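Local structure of nitroreductase family protein (Clostridium novyi, 3G14) at residues Lys15-Thr20 / Ser72-Asn77; Ile49-Asp54 / Thr81-Ala86; Leu58-Ala63 / Asn131-Ala136; Cys123-Phe128 / Val146-Leu151. The protein probably works as an oxidoreductase of the nitroreductase family, whose members generally use bound FMN to pass electrons to their substrates. All coordinates share one frame; numbering follows the deposited sequence.

Interaction 1: Lys15-Thr20 / Ser72-Asn77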
# COMPACT_ATOMS: atom_id res chain seq x y z
N LYS B 15 -6.81 -17.86 -6.11
CA LYS B 15 -6.34 -19.03 -5.37
C LYS B 15 -6.03 -20.19 -6.27
O LYS B 15 -5.46 -21.18 -5.81
CB LYS B 15 -7.37 -19.47 -4.32
CG LYS B 15 -7.64 -18.41 -3.28
CD LYS B 15 -6.53 -18.31 -2.28
CE LYS B 15 -6.93 -17.34 -1.16
NZ LYS B 15 -5.76 -16.98 -0.33
N LYS B 16 -6.41 -20.07 -7.56
CA LYS B 16 -6.28 -21.15 -8.50
C LYS B 16 -5.56 -20.64 -9.73
O LYS B 16 -5.96 -19.64 -10.33
CB LYS B 16 -7.65 -21.74 -8.82
CG LYS B 16 -8.16 -22.55 -7.63
CD LYS B 16 -9.56 -23.04 -7.80
CE LYS B 16 -9.92 -24.02 -6.68
NZ LYS B 16 -8.88 -25.10 -6.43
N PHE B 17 -4.49 -21.36 -10.07
CA PHE B 17 -3.49 -20.93 -11.03
C PHE B 17 -3.14 -22.02 -12.01
O PHE B 17 -3.14 -23.21 -11.67
CB PHE B 17 -2.21 -20.54 -10.30
CG PHE B 17 -2.35 -19.32 -9.48
CD1 PHE B 17 -2.26 -18.07 -10.06
CD2 PHE B 17 -2.56 -19.40 -8.12
CE1 PHE B 17 -2.38 -16.95 -9.33
CE2 PHE B 17 -2.70 -18.28 -7.38
CZ PHE B 17 -2.61 -17.06 -7.94
N GLU B 18 -2.79 -21.60 -13.23
CA GLU B 18 -2.24 -22.49 -14.23
C GLU B 18 -0.78 -22.69 -13.82
O GLU B 18 -0.24 -21.90 -13.05
CB GLU B 18 -2.32 -21.87 -15.63
CG GLU B 18 -3.69 -21.28 -16.05
CD GLU B 18 -4.75 -22.35 -16.37
OE1 GLU B 18 -4.58 -23.54 -16.00
OE2 GLU B 18 -5.78 -21.97 -17.01
N GLN B 19 -0.13 -23.73 -14.34
CA GLN B 19 1.30 -23.94 -14.07
C GLN B 19 2.20 -23.13 -15.03
O GLN B 19 3.42 -23.08 -14.85
CB GLN B 19 1.67 -25.44 -14.05
CG GLN B 19 1.05 -26.29 -15.14
CD GLN B 19 1.50 -27.77 -15.09
OE1 GLN B 19 2.07 -28.23 -14.09
NE2 GLN B 19 1.24 -28.50 -16.17
N THR B 20 1.60 -22.49 -16.03
CA THR B 20 2.30 -21.60 -16.97
C THR B 20 3.41 -20.79 -16.30
O THR B 20 3.16 -20.09 -15.32
CB THR B 20 1.32 -20.59 -17.58
OG1 THR B 20 0.22 -21.29 -18.12
CG2 THR B 20 2.00 -19.72 -18.65
N SER B 72 -2.51 -21.88 1.25
CA SER B 72 -1.41 -22.85 1.21
C SER B 72 -1.40 -23.47 -0.17
O SER B 72 -0.33 -23.56 -0.79
CB SER B 72 -1.61 -23.94 2.26
OG SER B 72 -1.31 -23.44 3.55
N GLU B 73 -2.57 -23.84 -0.69
CA GLU B 73 -2.65 -24.49 -2.02
C GLU B 73 -2.27 -23.54 -3.14
O GLU B 73 -1.62 -23.99 -4.10
CB GLU B 73 -4.02 -25.10 -2.25
CG GLU B 73 -4.27 -26.23 -1.28
CD GLU B 73 -5.67 -26.71 -1.24
OE1 GLU B 73 -6.48 -26.30 -2.10
OE2 GLU B 73 -5.94 -27.55 -0.34
N ALA B 74 -2.60 -22.24 -2.99
CA ALA B 74 -2.24 -21.22 -4.00
C ALA B 74 -0.68 -21.14 -4.12
O ALA B 74 -0.12 -21.09 -5.23
CB ALA B 74 -2.82 -19.83 -3.63
N VAL B 75 -0.00 -21.21 -2.99
CA VAL B 75 1.46 -21.21 -2.97
C VAL B 75 2.02 -22.50 -3.57
O VAL B 75 3.02 -22.48 -4.30
CB VAL B 75 2.02 -21.00 -1.52
CG1 VAL B 75 3.55 -21.30 -1.49
CG2 VAL B 75 1.74 -19.51 -1.00
N LEU B 76 1.38 -23.65 -3.28
CA LEU B 76 1.85 -24.91 -3.84
C LEU B 76 1.70 -24.95 -5.36
O LEU B 76 2.55 -25.49 -6.08
CB LEU B 76 1.12 -26.11 -3.26
CG LEU B 76 1.35 -26.45 -1.77
CD1 LEU B 76 0.33 -27.54 -1.34
CD2 LEU B 76 2.78 -26.91 -1.55
N ASN B 77 0.59 -24.41 -5.82
CA ASN B 77 0.10 -24.67 -7.17
C ASN B 77 0.34 -23.54 -8.15
O ASN B 77 -0.14 -23.61 -9.25
CB ASN B 77 -1.38 -25.04 -7.13
CG ASN B 77 -1.63 -26.32 -6.33
OD1 ASN B 77 -0.78 -27.21 -6.30
ND2 ASN B 77 -2.79 -26.41 -5.69
O HOH W 1 -4.69 -24.23 -5.94

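Interaction 2: Ile49-Asp54 / Thr81-Ala86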
# COMPACT_ATOMS: atom_id res chain seq x y z
N ILE B 49 11.95 -11.56 -1.96
CA ILE B 49 12.50 -12.86 -2.36
C ILE B 49 11.49 -13.49 -3.32
O ILE B 49 10.29 -13.65 -2.97
CB ILE B 49 12.73 -13.80 -1.18
CG1 ILE B 49 13.54 -13.11 -0.08
CG2 ILE B 49 13.36 -15.13 -1.64
CD1 ILE B 49 13.61 -13.96 1.25
N VAL B 50 11.95 -13.80 -4.52
CA VAL B 50 11.18 -14.60 -5.48
C VAL B 50 11.42 -16.07 -5.13
O VAL B 50 12.54 -16.55 -5.16
CB VAL B 50 11.58 -14.32 -6.96
CG1 VAL B 50 10.89 -15.31 -7.95
CG2 VAL B 50 11.27 -12.87 -7.33
N VAL B 51 10.37 -16.78 -4.76
CA VAL B 51 10.53 -18.20 -4.41
C VAL B 51 10.01 -19.09 -5.54
O VAL B 51 8.77 -19.12 -5.81
CB VAL B 51 9.81 -18.57 -3.09
CG1 VAL B 51 9.98 -20.07 -2.81
CG2 VAL B 51 10.28 -17.66 -1.94
N GLU B 52 10.94 -19.83 -6.17
CA GLU B 52 10.62 -20.74 -7.29
C GLU B 52 10.77 -22.21 -6.93
O GLU B 52 10.16 -23.06 -7.59
CB GLU B 52 11.48 -20.47 -8.53
CG GLU B 52 11.22 -19.10 -9.16
CD GLU B 52 11.86 -18.89 -10.55
OE1 GLU B 52 12.40 -19.85 -11.15
OE2 GLU B 52 11.80 -17.74 -11.03
N SER B 53 11.63 -22.52 -5.96
CA SER B 53 11.89 -23.92 -5.57
C SER B 53 10.65 -24.55 -4.98
O SER B 53 10.09 -24.01 -4.02
CB SER B 53 12.99 -23.96 -4.52
OG SER B 53 13.09 -25.24 -3.92
N ASP B 54 10.26 -25.71 -5.49
CA ASP B 54 9.05 -26.37 -5.02
C ASP B 54 9.17 -26.76 -3.55
O ASP B 54 8.19 -26.67 -2.80
CB ASP B 54 8.69 -27.59 -5.90
CG ASP B 54 7.21 -28.02 -5.75
OD1 ASP B 54 6.34 -27.16 -5.45
OD2 ASP B 54 6.89 -29.23 -5.92
N THR B 81 6.19 -17.60 -5.72
CA THR B 81 5.67 -16.76 -4.65
C THR B 81 6.65 -15.62 -4.40
O THR B 81 7.86 -15.81 -4.47
CB THR B 81 5.43 -17.62 -3.37
OG1 THR B 81 4.28 -18.45 -3.56
CG2 THR B 81 5.28 -16.76 -2.12
N ILE B 82 6.11 -14.43 -4.18
CA ILE B 82 6.93 -13.25 -3.83
C ILE B 82 6.77 -12.99 -2.35
O ILE B 82 5.65 -12.86 -1.87
CB ILE B 82 6.55 -12.00 -4.66
CG1 ILE B 82 6.77 -12.29 -6.15
CG2 ILE B 82 7.40 -10.81 -4.23
CD1 ILE B 82 6.17 -11.30 -7.15
N VAL B 83 7.90 -12.89 -1.62
CA VAL B 83 7.87 -12.64 -0.17
C VAL B 83 8.49 -11.26 0.14
O VAL B 83 9.62 -10.97 -0.31
CB VAL B 83 8.70 -13.72 0.57
CG1 VAL B 83 8.67 -13.51 2.08
CG2 VAL B 83 8.20 -15.14 0.24
N ALA B 84 7.76 -10.43 0.90
CA ALA B 84 8.22 -9.09 1.22
C ALA B 84 8.80 -9.10 2.63
O ALA B 84 8.10 -9.39 3.58
CB ALA B 84 7.09 -8.07 1.07
N VAL B 85 10.09 -8.74 2.75
CA VAL B 85 10.86 -8.80 3.99
C VAL B 85 11.36 -7.38 4.33
O VAL B 85 11.92 -6.68 3.50
CB VAL B 85 12.06 -9.76 3.85
CG1 VAL B 85 12.91 -9.88 5.18
CG2 VAL B 85 11.58 -11.16 3.36
N ALA B 86 11.15 -6.95 5.56
CA ALA B 86 11.53 -5.59 5.98
C ALA B 86 12.42 -5.52 7.19
O ALA B 86 12.46 -6.45 8.05
CB ALA B 86 10.31 -4.73 6.21

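Interaction 3: Leu58-Ala63 / Asn131-Ala136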
# COMPACT_ATOMS: atom_id res chain seq x y z
N LEU B 58 6.57 -25.61 -0.55
CA LEU B 58 6.02 -26.55 0.41
C LEU B 58 6.27 -26.03 1.84
O LEU B 58 5.36 -26.03 2.66
CB LEU B 58 6.58 -27.97 0.19
CG LEU B 58 6.20 -29.06 1.21
CD1 LEU B 58 4.67 -29.15 1.32
CD2 LEU B 58 6.82 -30.43 0.87
N ASP B 59 7.48 -25.56 2.12
CA ASP B 59 7.79 -24.96 3.44
C ASP B 59 6.86 -23.78 3.75
O ASP B 59 6.33 -23.66 4.85
CB ASP B 59 9.22 -24.42 3.51
CG ASP B 59 10.30 -25.51 3.55
OD1 ASP B 59 10.03 -26.65 3.97
OD2 ASP B 59 11.43 -25.17 3.15
N ILE B 60 6.67 -22.92 2.74
CA ILE B 60 5.80 -21.74 2.93
C ILE B 60 4.35 -22.18 3.15
O ILE B 60 3.67 -21.71 4.07
CB ILE B 60 5.90 -20.73 1.77
CG1 ILE B 60 7.32 -20.14 1.69
CG2 ILE B 60 4.85 -19.64 1.93
CD1 ILE B 60 7.57 -19.38 0.44
N ALA B 61 3.88 -23.12 2.32
CA ALA B 61 2.52 -23.68 2.45
C ALA B 61 2.26 -24.22 3.85
O ALA B 61 1.20 -23.96 4.43
CB ALA B 61 2.32 -24.81 1.41
N ASN B 62 3.22 -24.96 4.39
CA ASN B 62 3.09 -25.49 5.73
C ASN B 62 3.07 -24.43 6.84
O ASN B 62 2.52 -24.68 7.91
CB ASN B 62 4.16 -26.53 6.03
CG ASN B 62 3.94 -27.85 5.24
OD1 ASN B 62 2.79 -28.25 4.97
ND2 ASN B 62 5.04 -28.53 4.92
N ALA B 63 3.69 -23.28 6.60
CA ALA B 63 3.79 -22.17 7.58
C ALA B 63 2.53 -21.28 7.66
O ALA B 63 2.33 -20.59 8.63
CB ALA B 63 5.03 -21.30 7.27
N ASN B 131 8.65 -17.54 11.90
CA ASN B 131 9.93 -18.19 12.14
C ASN B 131 10.21 -19.28 11.13
O ASN B 131 11.37 -19.46 10.68
CB ASN B 131 9.98 -18.78 13.54
CG ASN B 131 10.09 -17.73 14.62
OD1 ASN B 131 10.54 -16.60 14.39
ND2 ASN B 131 9.72 -18.11 15.83
N LYS B 132 9.16 -20.01 10.79
CA LYS B 132 9.29 -21.08 9.82
C LYS B 132 9.62 -20.54 8.45
O LYS B 132 10.42 -21.16 7.73
CB LYS B 132 8.05 -22.00 9.80
CG LYS B 132 8.04 -22.99 10.97
CD LYS B 132 9.07 -24.12 10.75
CE LYS B 132 9.69 -24.66 12.05
NZ LYS B 132 10.73 -25.73 11.76
N ILE B 133 9.05 -19.40 8.08
CA ILE B 133 9.40 -18.82 6.77
C ILE B 133 10.84 -18.29 6.79
O ILE B 133 11.61 -18.47 5.84
CB ILE B 133 8.40 -17.75 6.30
CG1 ILE B 133 7.04 -18.43 6.00
CG2 ILE B 133 8.98 -17.00 5.03
CD1 ILE B 133 5.92 -17.51 5.58
N LYS B 134 11.26 -17.70 7.91
CA LYS B 134 12.65 -17.24 8.01
C LYS B 134 13.63 -18.39 7.92
O LYS B 134 14.69 -18.25 7.29
CB LYS B 134 12.88 -16.51 9.32
CG LYS B 134 12.21 -15.15 9.38
CD LYS B 134 12.40 -14.63 10.80
CE LYS B 134 12.05 -13.18 10.95
NZ LYS B 134 12.13 -12.76 12.39
N GLU B 135 13.31 -19.51 8.56
CA GLU B 135 14.15 -20.71 8.47
C GLU B 135 14.21 -21.27 7.04
O GLU B 135 15.28 -21.67 6.57
CB GLU B 135 13.67 -21.77 9.47
CG GLU B 135 13.90 -21.35 10.92
CD GLU B 135 13.21 -22.24 11.97
OE1 GLU B 135 12.66 -23.29 11.60
OE2 GLU B 135 13.23 -21.87 13.17
N ALA B 136 13.08 -21.29 6.34
CA ALA B 136 13.04 -21.79 4.96
C ALA B 136 13.88 -20.95 4.01
O ALA B 136 14.62 -21.51 3.18
CB ALA B 136 11.64 -21.85 4.46

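Interaction 4: Cys123-Phe128 / Val146-Leu151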
# COMPACT_ATOMS: atom_id res chain seq x y z
N CYS B 123 -2.52 -13.06 -4.39
CA CYS B 123 -3.39 -13.16 -3.24
C CYS B 123 -2.60 -12.73 -2.02
O CYS B 123 -1.60 -13.34 -1.70
CB CYS B 123 -3.89 -14.60 -3.07
SG CYS B 123 -5.11 -14.78 -1.75
N TRP B 124 -3.03 -11.65 -1.37
CA TRP B 124 -2.34 -11.20 -0.13
C TRP B 124 -2.38 -12.26 0.94
O TRP B 124 -3.45 -12.72 1.32
CB TRP B 124 -2.97 -9.94 0.40
CG TRP B 124 -2.48 -8.67 -0.18
CD1 TRP B 124 -2.96 -8.02 -1.28
CD2 TRP B 124 -1.50 -7.79 0.41
NE1 TRP B 124 -2.30 -6.83 -1.47
CE2 TRP B 124 -1.38 -6.67 -0.47
CE3 TRP B 124 -0.68 -7.87 1.52
CZ2 TRP B 124 -0.49 -5.62 -0.22
CZ3 TRP B 124 0.20 -6.80 1.79
CH2 TRP B 124 0.28 -5.70 0.92
N ILE B 125 -1.22 -12.65 1.45
CA ILE B 125 -1.17 -13.57 2.62
C ILE B 125 -0.28 -12.98 3.71
O ILE B 125 0.93 -12.76 3.49
CB ILE B 125 -0.62 -14.98 2.19
CG1 ILE B 125 -1.48 -15.61 1.07
CG2 ILE B 125 -0.41 -15.91 3.44
CD1 ILE B 125 -0.79 -16.73 0.25
N ALA B 126 -0.85 -12.75 4.90
CA ALA B 126 -0.18 -12.07 5.99
C ALA B 126 -0.08 -12.93 7.26
O ALA B 126 0.66 -12.56 8.18
CB ALA B 126 -0.89 -10.79 6.33
N ALA B 127 -0.82 -14.04 7.30
CA ALA B 127 -0.90 -14.91 8.51
C ALA B 127 -0.08 -16.20 8.33
O ALA B 127 -0.45 -17.08 7.55
CB ALA B 127 -2.35 -15.28 8.82
N PHE B 128 1.02 -16.30 9.06
CA PHE B 128 1.94 -17.42 8.94
C PHE B 128 2.81 -17.48 10.17
O PHE B 128 2.95 -16.50 10.92
CB PHE B 128 2.80 -17.34 7.67
CG PHE B 128 3.22 -15.93 7.28
CD1 PHE B 128 4.14 -15.21 8.06
CD2 PHE B 128 2.70 -15.34 6.14
CE1 PHE B 128 4.52 -13.90 7.70
CE2 PHE B 128 3.06 -14.05 5.77
CZ PHE B 128 3.97 -13.33 6.55
N VAL B 146 6.73 -9.49 6.12
CA VAL B 146 5.51 -8.68 6.15
C VAL B 146 4.30 -9.40 5.51
O VAL B 146 3.21 -9.47 6.10
CB VAL B 146 5.76 -7.28 5.53
CG1 VAL B 146 4.47 -6.41 5.48
CG2 VAL B 146 6.91 -6.52 6.24
N ALA B 147 4.48 -9.87 4.29
CA ALA B 147 3.44 -10.51 3.51
C ALA B 147 4.10 -11.27 2.39
O ALA B 147 5.30 -11.15 2.17
CB ALA B 147 2.42 -9.47 2.94
N LEU B 148 3.31 -12.13 1.78
CA LEU B 148 3.73 -12.89 0.61
C LEU B 148 2.52 -13.09 -0.31
O LEU B 148 1.37 -12.96 0.11
CB LEU B 148 4.38 -14.22 1.06
CG LEU B 148 3.55 -15.24 1.84
CD1 LEU B 148 2.83 -16.24 0.91
CD2 LEU B 148 4.44 -15.97 2.85
N THR B 149 2.78 -13.42 -1.56
CA THR B 149 1.72 -13.73 -2.50
C THR B 149 2.17 -14.75 -3.54
O THR B 149 3.33 -14.67 -4.06
CB THR B 149 1.25 -12.43 -3.24
OG1 THR B 149 0.29 -12.75 -4.27
CG2 THR B 149 2.43 -11.72 -3.86
N PRO B 150 1.27 -15.69 -3.90
CA PRO B 150 1.53 -16.46 -5.12
C PRO B 150 1.49 -15.51 -6.34
O PRO B 150 0.92 -14.43 -6.28
CB PRO B 150 0.33 -17.40 -5.20
CG PRO B 150 -0.77 -16.65 -4.42
CD PRO B 150 -0.05 -16.01 -3.31
N LEU B 151 2.08 -15.96 -7.42
CA LEU B 151 2.07 -15.21 -8.69
C LEU B 151 1.87 -16.25 -9.78
O LEU B 151 2.65 -17.21 -9.86
CB LEU B 151 3.39 -14.47 -8.88
CG LEU B 151 3.38 -13.53 -10.10
CD1 LEU B 151 2.50 -12.34 -9.73
CD2 LEU B 151 4.80 -13.12 -10.48

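Interaction 1: Lys15-Thr20 / Ser72-Asn77
F17 and K15 meet A74 and N77, where an irregular chain segment of the nitroreductase fold lies against helix 70-77. The segment 15-20 belongs to the loop between helix 4-10 and helix 24-35.

F17 brings the aromatic part of the contact. Its CB lies 3.8 Å from the backbone O of N77. CG is turned beside the backbone N and anti to the carbonyl carbon (chi1 -68°). From there the ring runs on toward A74. CD2 comes 4.1 Å from the backbone O of A74. CE2 is next along that side and meets A74 CB at 4.1 Å. The methyl group sits at the ring edge, near the ring plane, not over a face. P150 of strand 144-151 touches both F17 and A74 and so ties this packing to the sheet.

K15 approaches the same methyl group mainly with its backbone. Its carbonyl O is 3.7 Å from A74 CB, and its side-chain CD passes that CB at 4.2 Å. A74 is therefore touched by both K15 and F17.

K16 NZ remains 5.1 Å from E73 OE1, too far for a salt bridge, though the opposite charges may attract weakly. No direct hydrogen bond joins the segments. Instead, one water donates to K15 O and accepts from N77 ND2, at 2.9 Å from that nitrogen.

Interaction 2: Ile49-Asp54 / Thr81-Ala86
The antiparallel pairing of I49, V50 and V51 with V83, I82 and T81 joins two neighbouring strands of the central mixed sheet. I49–V83 and V51–T81 are hydrogen-bonded pairs. V50–I82 between them is a non-hydrogen-bonded pair.

Four backbone bonds hold the strands together. I49 N donates to V83 O, and V83 N donates back to I49 O at 2.8 Å. V51 N reaches T81 O at 2.7 Å in a nearly straight bond (171° at the hydrogen). T81 N returns a bond to V51 O. I82 CA lies 3.5 Å from I49 O, a CA-H...O contact.

I49, V51, T81 and V83 share one face. The CG2 methyls of V51 and V83 meet at 3.9 Å, and these side chains cross obliquely. Both CG2 atoms lie beside the backbone N of their residue. Farther along, I49 CD1 touches V85 CG2 at 4.1 Å. I60 of helix 54-63 packs on the V51 and V83 methyls.

V50 and I82 point to the other face, where I82 meets I111 of helix 99-117. Helices thus pack on both faces of a buried sheet, the layered alpha+beta core of the nitroreductase fold.

Interaction 3: Leu58-Ala63 / Asn131-Ala136
A63 and I133 make a close apolar contact between helix 54-63 and helix 130-137. The two short segments run almost exactly antiparallel, at 172°, with their axes 9.1 Å apart. Their facing sides meet in three places along the helices.

At one end, A63 points its CB toward the other helix. This methyl lies 3.7 Å from I133 CG1 and 4.0 Å from K132 CB. K132 starts toward helix 54-63, but its end leads away: NZ makes a salt bridge with E135 OE1 in its own helix, and the base of the chain does the packing.

In the middle, I133 and I60 meet by their branches. I133 leaves its backbone to one side of the partner helix, and its end comes nearer. CG1 lies beside the backbone N (chi1 -67°). CD1 then extends anti to CA (chi2 177°) and comes to 4.4 Å from I60 CG2, a looser touch. L148 of strand 144-151 packs on both isoleucines from the sheet side.

At the other end, D59 and A136 each point toward the opposite helix. A136 CB meets D59 CB at 3.7 Å and D59 OD2 at 3.6 Å. This carboxylate oxygen is not left to the methyl group alone, because K55 forms a salt bridge with it.

No hydrogen bond crosses between the two segments. Just beside them, A63 has a backbone bond with N129, which links helix 54-63 to the residue just before helix 130-137. The pair is plain antiparallel helix packing, in the helical layer on one face of the nitroreductase sheet.

Interaction 4: Cys123-Phe128 / Val146-Leu151
I125 and L148 form the tight part of this contact, where the irregular segment 123-128 runs beside strand 144-151. They make a single antiparallel hydrogen-bonded bridge. I125 N donates to L148 O at 2.9 Å, and L148 N bonds back to I125 O.

The side chains close in beside the bridge. I125 CD1 touches L148 CD1 and P150 CD, each at 3.7 Å. The I125 side chain crosses that of P150 at about a right angle. The other methyl of L148, CD2, packs 3.8 Å from F128 CE2; the side chains slide past each other in opposite directions.

T149 fixes the start of the loop segment. Its OG1 is anti to the backbone N (chi1 174°). It accepts a bond from C123 N at 2.8 Å and donates to P150 O at 2.7 Å.

The other side is less buried: W124 and A126 are partly exposed, I125 and L148 are not. W124 starts away from the strand and returns only its ring, with CZ3 3.7 Å from A147 CB. Its NE1 makes a hydrogen bond with E109 OE1; an acetate ion, probably from the crystallisation liquor, lies about 4 Å from the side chain. A126 is little covered by the strand. K97 NZ of the second subunit bonds to A126 O and V146 O. A loop paired to a sheet strand and met by a partner subunit fits the dimeric nitroreductase fold.

In the fold
From the N terminus, interaction 1 opens in the loop after helix 4-10 and closes at helix 70-77. Before it closes, interactions 2 and 3 open on strand 46-51 and helix 54-63. Interaction 2 closes on strand 80-86, and interaction 3 much later on helix 130-137. These three cross one another; none nests. Interaction 4 opens at 123-128, before interaction 3 closes, and closes on strand 144-151, so those two also cross. It follows interactions 1 and 2 in series. I82 and A84 bond to T149 and A147, making interactions 2 and 4 parts of one sheet. V75, I60 and I133 all pack on L148, joining the helices of interactions 1 and 3 to that sheet.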